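Local structure of Udp-n-acetylglucosamine pyrophosphorylase (Trypanosoma brucei, 4BQH) at residues A[17-25]-A[216-225]. The protein probably catalyses the reaction of N-acetyl-alpha-D-glucosamine 1-phosphate with UTP to give UDP-N-acetyl-alpha-D-glucosamine and diphosphate. Residues are numbered along the deposited sequence; the frame is centred on the assembly and turned at random.
Sequences GANQDHILT and YDENTGRIIM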
loop_
_atom_site.group_PDB
_atom_site.type_symbol
_atom_site.label_atom_id
_atom_site.label_comp_id
_atom_site.label_asym_id
_atom_site.label_seq_id
_atom_site.Cartn_x
_atom_site.Cartn_y
_atom_site.Cartn_z
ATOM N N GLY A 17 -25.006 -26.109 1.530
ATOM C CA GLY A 17 -26.059 -25.162 1.125
ATOM C C GLY A 17 -25.527 -23.969 0.340
ATOM O O GLY A 17 -26.234 -22.980 0.149
ATOM N N ALA A 18 -24.279 -24.073 -0.131
ATOM C CA ALA A 18 -23.599 -22.971 -0.857
ATOM C C ALA A 18 -23.712 -22.996 -2.391
ATOM O O ALA A 18 -23.101 -22.170 -3.082
ATOM C CB ALA A 18 -22.137 -22.888 -0.430
ATOM N N ASN A 19 -24.509 -23.915 -2.928
ATOM C CA ASN A 19 -24.676 -24.060 -4.377
ATOM C C ASN A 19 -23.358 -24.381 -5.097
ATOM O O ASN A 19 -23.171 -24.042 -6.267
ATOM C CB ASN A 19 -25.366 -22.831 -4.992
ATOM C CG ASN A 19 -26.863 -22.841 -4.784
ATOM O OD1 ASN A 19 -27.466 -21.803 -4.517
ATOM N ND2 ASN A 19 -27.472 -24.017 -4.901
ATOM N N GLN A 20 -22.447 -25.040 -4.389
ATOM C CA GLN A 20 -21.157 -25.410 -4.957
ATOM C C GLN A 20 -20.895 -26.874 -4.614
ATOM O O GLN A 20 -19.831 -27.246 -4.105
ATOM C CB GLN A 20 -20.049 -24.474 -4.426
ATOM C CG GLN A 20 -20.215 -23.018 -4.896
ATOM C CD GLN A 20 -19.991 -22.821 -6.388
ATOM O OE1 GLN A 20 -19.376 -23.650 -7.051
ATOM N NE2 GLN A 20 -20.485 -21.705 -6.929
ATOM N N ASP A 21 -21.890 -27.710 -4.894
ATOM C CA ASP A 21 -21.883 -29.076 -4.361
ATOM C C ASP A 21 -20.738 -29.964 -4.849
ATOM O O ASP A 21 -20.382 -30.939 -4.177
ATOM C CB ASP A 21 -23.233 -29.746 -4.609
ATOM C CG ASP A 21 -24.319 -29.227 -3.697
ATOM O OD1 ASP A 21 -24.030 -28.485 -2.725
ATOM O OD2 ASP A 21 -25.495 -29.580 -3.952
ATOM N N HIS A 22 -20.157 -29.640 -6.006
ATOM C CA HIS A 22 -18.998 -30.395 -6.506
ATOM C C HIS A 22 -17.797 -30.285 -5.579
ATOM O O HIS A 22 -17.015 -31.226 -5.447
ATOM C CB HIS A 22 -18.667 -29.998 -7.943
ATOM C CG HIS A 22 -18.292 -28.538 -8.105
ATOM N ND1 HIS A 22 -19.161 -27.531 -7.859
ATOM C CD2 HIS A 22 -17.082 -27.936 -8.481
ATOM C CE1 HIS A 22 -18.540 -26.345 -8.070
ATOM N NE2 HIS A 22 -17.273 -26.598 -8.459
ATOM N N ILE A 23 -17.659 -29.149 -4.888
ATOM C CA ILE A 23 -16.593 -28.982 -3.900
ATOM C C ILE A 23 -16.911 -29.784 -2.635
ATOM O O ILE A 23 -16.033 -30.404 -2.041
ATOM C CB ILE A 23 -16.397 -27.494 -3.544
ATOM C CG1 ILE A 23 -16.105 -26.694 -4.830
ATOM C CG2 ILE A 23 -15.291 -27.309 -2.515
ATOM C CD1 ILE A 23 -15.742 -25.254 -4.577
ATOM N N LEU A 24 -18.172 -29.736 -2.216
ATOM C CA LEU A 24 -18.620 -30.445 -1.028
ATOM C C LEU A 24 -18.349 -31.928 -1.233
ATOM O O LEU A 24 -17.805 -32.582 -0.355
ATOM C CB LEU A 24 -20.109 -30.179 -0.783
ATOM C CG LEU A 24 -20.724 -30.676 0.520
ATOM C CD1 LEU A 24 -19.974 -30.132 1.729
ATOM C CD2 LEU A 24 -22.189 -30.271 0.548
ATOM N N THR A 25 -18.661 -32.416 -2.432
ATOM C CA THR A 25 -18.400 -33.809 -2.853
ATOM C C THR A 25 -16.925 -34.185 -2.730
ATOM O O THR A 25 -16.580 -35.237 -2.152
ATOM C CB THR A 25 -18.876 -34.017 -4.311
ATOM O OG1 THR A 25 -20.300 -33.916 -4.346
ATOM C CG2 THR A 25 -18.462 -35.387 -4.874
ATOM N N TYR A 216 -14.661 -18.555 -11.336
ATOM C CA TYR A 216 -15.954 -19.156 -11.684
ATOM C C TYR A 216 -16.151 -19.430 -13.169
ATOM O O TYR A 216 -15.709 -18.655 -14.003
ATOM C CB TYR A 216 -17.066 -18.203 -11.214
ATOM C CG TYR A 216 -17.129 -18.066 -9.713
ATOM C CD1 TYR A 216 -16.318 -17.144 -9.034
ATOM C CD2 TYR A 216 -17.997 -18.869 -8.965
ATOM C CE1 TYR A 216 -16.381 -17.039 -7.652
ATOM C CE2 TYR A 216 -18.070 -18.772 -7.598
ATOM C CZ TYR A 216 -17.255 -17.863 -6.950
ATOM O OH TYR A 216 -17.316 -17.780 -5.608
ATOM N N ASP A 217 -16.843 -20.521 -13.480
ATOM C CA ASP A 217 -17.385 -20.719 -14.822
ATOM C C ASP A 217 -18.519 -19.717 -15.043
ATOM O O ASP A 217 -19.416 -19.622 -14.224
ATOM C CB ASP A 217 -17.915 -22.145 -14.978
ATOM C CG ASP A 217 -18.464 -22.401 -16.370
ATOM O OD1 ASP A 217 -17.672 -22.409 -17.332
ATOM O OD2 ASP A 217 -19.688 -22.593 -16.499
ATOM N N GLU A 218 -18.471 -18.993 -16.156
ATOM C CA GLU A 218 -19.415 -17.903 -16.434
ATOM C C GLU A 218 -20.830 -18.429 -16.662
ATOM O O GLU A 218 -21.793 -17.871 -16.137
ATOM C CB GLU A 218 -18.942 -17.084 -17.642
ATOM C CG GLU A 218 -19.793 -15.842 -17.938
ATOM C CD GLU A 218 -19.208 -14.934 -19.019
ATOM O OE1 GLU A 218 -18.087 -15.177 -19.513
ATOM O OE2 GLU A 218 -19.892 -13.955 -19.390
ATOM N N ASN A 219 -20.945 -19.504 -17.430
ATOM C CA ASN A 219 -22.261 -20.059 -17.772
ATOM C C ASN A 219 -23.003 -20.741 -16.637
ATOM O O ASN A 219 -24.207 -20.582 -16.529
ATOM C CB ASN A 219 -22.158 -20.959 -19.001
ATOM C CG ASN A 219 -21.692 -20.192 -20.223
ATOM O OD1 ASN A 219 -21.820 -18.957 -20.288
ATOM N ND2 ASN A 219 -21.125 -20.905 -21.184
ATOM N N THR A 220 -22.292 -21.474 -15.781
ATOM C CA THR A 220 -22.926 -22.299 -14.745
ATOM C C THR A 220 -22.819 -21.684 -13.344
ATOM O O THR A 220 -23.563 -22.067 -12.427
ATOM C CB THR A 220 -22.314 -23.722 -14.678
ATOM O OG1 THR A 220 -20.945 -23.642 -14.245
ATOM C CG2 THR A 220 -22.372 -24.422 -16.047
ATOM N N GLY A 221 -21.881 -20.750 -13.174
ATOM C CA GLY A 221 -21.573 -20.216 -11.837
ATOM C C GLY A 221 -20.833 -21.169 -10.898
ATOM O O GLY A 221 -20.662 -20.864 -9.702
ATOM N N ARG A 222 -20.373 -22.305 -11.423
ATOM C CA ARG A 222 -19.569 -23.240 -10.639
ATOM C C ARG A 222 -18.155 -22.731 -10.424
ATOM O O ARG A 222 -17.515 -22.257 -11.349
ATOM C CB ARG A 222 -19.470 -24.608 -11.322
ATOM C CG ARG A 222 -20.754 -25.421 -11.261
ATOM C CD ARG A 222 -20.544 -26.745 -11.981
ATOM N NE ARG A 222 -21.816 -27.308 -12.436
ATOM C CZ ARG A 222 -21.968 -28.037 -13.543
ATOM N NH1 ARG A 222 -20.931 -28.296 -14.333
ATOM N NH2 ARG A 222 -23.166 -28.502 -13.868
ATOM N N ILE A 223 -17.660 -22.897 -9.209
ATOM C CA ILE A 223 -16.249 -22.658 -8.935
ATOM C C ILE A 223 -15.428 -23.636 -9.773
ATOM O O ILE A 223 -15.732 -24.850 -9.822
ATOM C CB ILE A 223 -15.927 -22.793 -7.432
ATOM C CG1 ILE A 223 -16.541 -21.608 -6.670
ATOM C CG2 ILE A 223 -14.421 -22.798 -7.182
ATOM C CD1 ILE A 223 -16.473 -21.703 -5.152
ATOM N N ILE A 224 -14.399 -23.112 -10.433
ATOM C CA ILE A 224 -13.529 -23.944 -11.247
ATOM C C ILE A 224 -12.524 -24.657 -10.344
ATOM O O ILE A 224 -12.037 -24.082 -9.377
ATOM C CB ILE A 224 -12.799 -23.098 -12.300
ATOM C CG1 ILE A 224 -13.806 -22.493 -13.295
ATOM C CG2 ILE A 224 -11.728 -23.932 -13.030
ATOM C CD1 ILE A 224 -13.271 -21.311 -14.086
ATOM N N MET A 225 -12.248 -25.930 -10.651
ATOM C CA MET A 225 -11.211 -26.691 -9.970
ATOM C C MET A 225 -9.899 -26.606 -10.741
ATOM O O MET A 225 -9.869 -26.872 -11.954
ATOM C CB MET A 225 -11.631 -28.174 -9.839
ATOM C CG MET A 225 -12.968 -28.414 -9.140
ATOM S SD MET A 225 -12.927 -27.819 -7.439
ATOM C CE MET A 225 -11.865 -29.058 -6.671
#
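Gln20, at the N-cap position of helix 21-29, and His22 in its first turn bind the backbone of the loop between strands 213-214 and 225-227, joining the N-terminal helices to the GT-A-like domain of this UDPGP-family enzyme. Three side-chain-to-backbone hydrogen bonds make the join. The Gln20 chain folds about its CB-CG bond (chi2 -68°), which turns its amide onto the loop with both ends in use. OE1 accepts from Ile223 N at 2.9 Å in an almost straight bond, the donor tilted from the carbonyl plane. NE2 donates one N-H to Gly221 O at 2.9 Å, nearly within the amide plane, and is also hydrogen-bonded to Asn55 OD1 of helix 51-64. With three partners on its two ends, the amide is fixed in rotation; its NE2 also faces the edge of the Tyr216 ring, 3.9 Å from CE2.

Two residues past the N-cap, His22 CG sits between the backbone N and the carbonyl carbon (chi1 61°), and the ring reaches across to the loop. NE2 donates to Ile223 O at 2.7 Å, on a lone pair in the carbonyl plane, so Ile223 is held through both its N and its O. Arg222 packs its CB 3.8 Å from CE1 of His22, and its extended chain carries CD over one face of the ring, while Met225 CG lies at the ring edge. Next to the Gln20 amide, Ile23 and Ile223 cross at about a right angle and share Ile231 of strand 230-234 as a neighbour. Their ends touch, CD1 of Ile23 lying 3.7 Å from CD1 of Ile223.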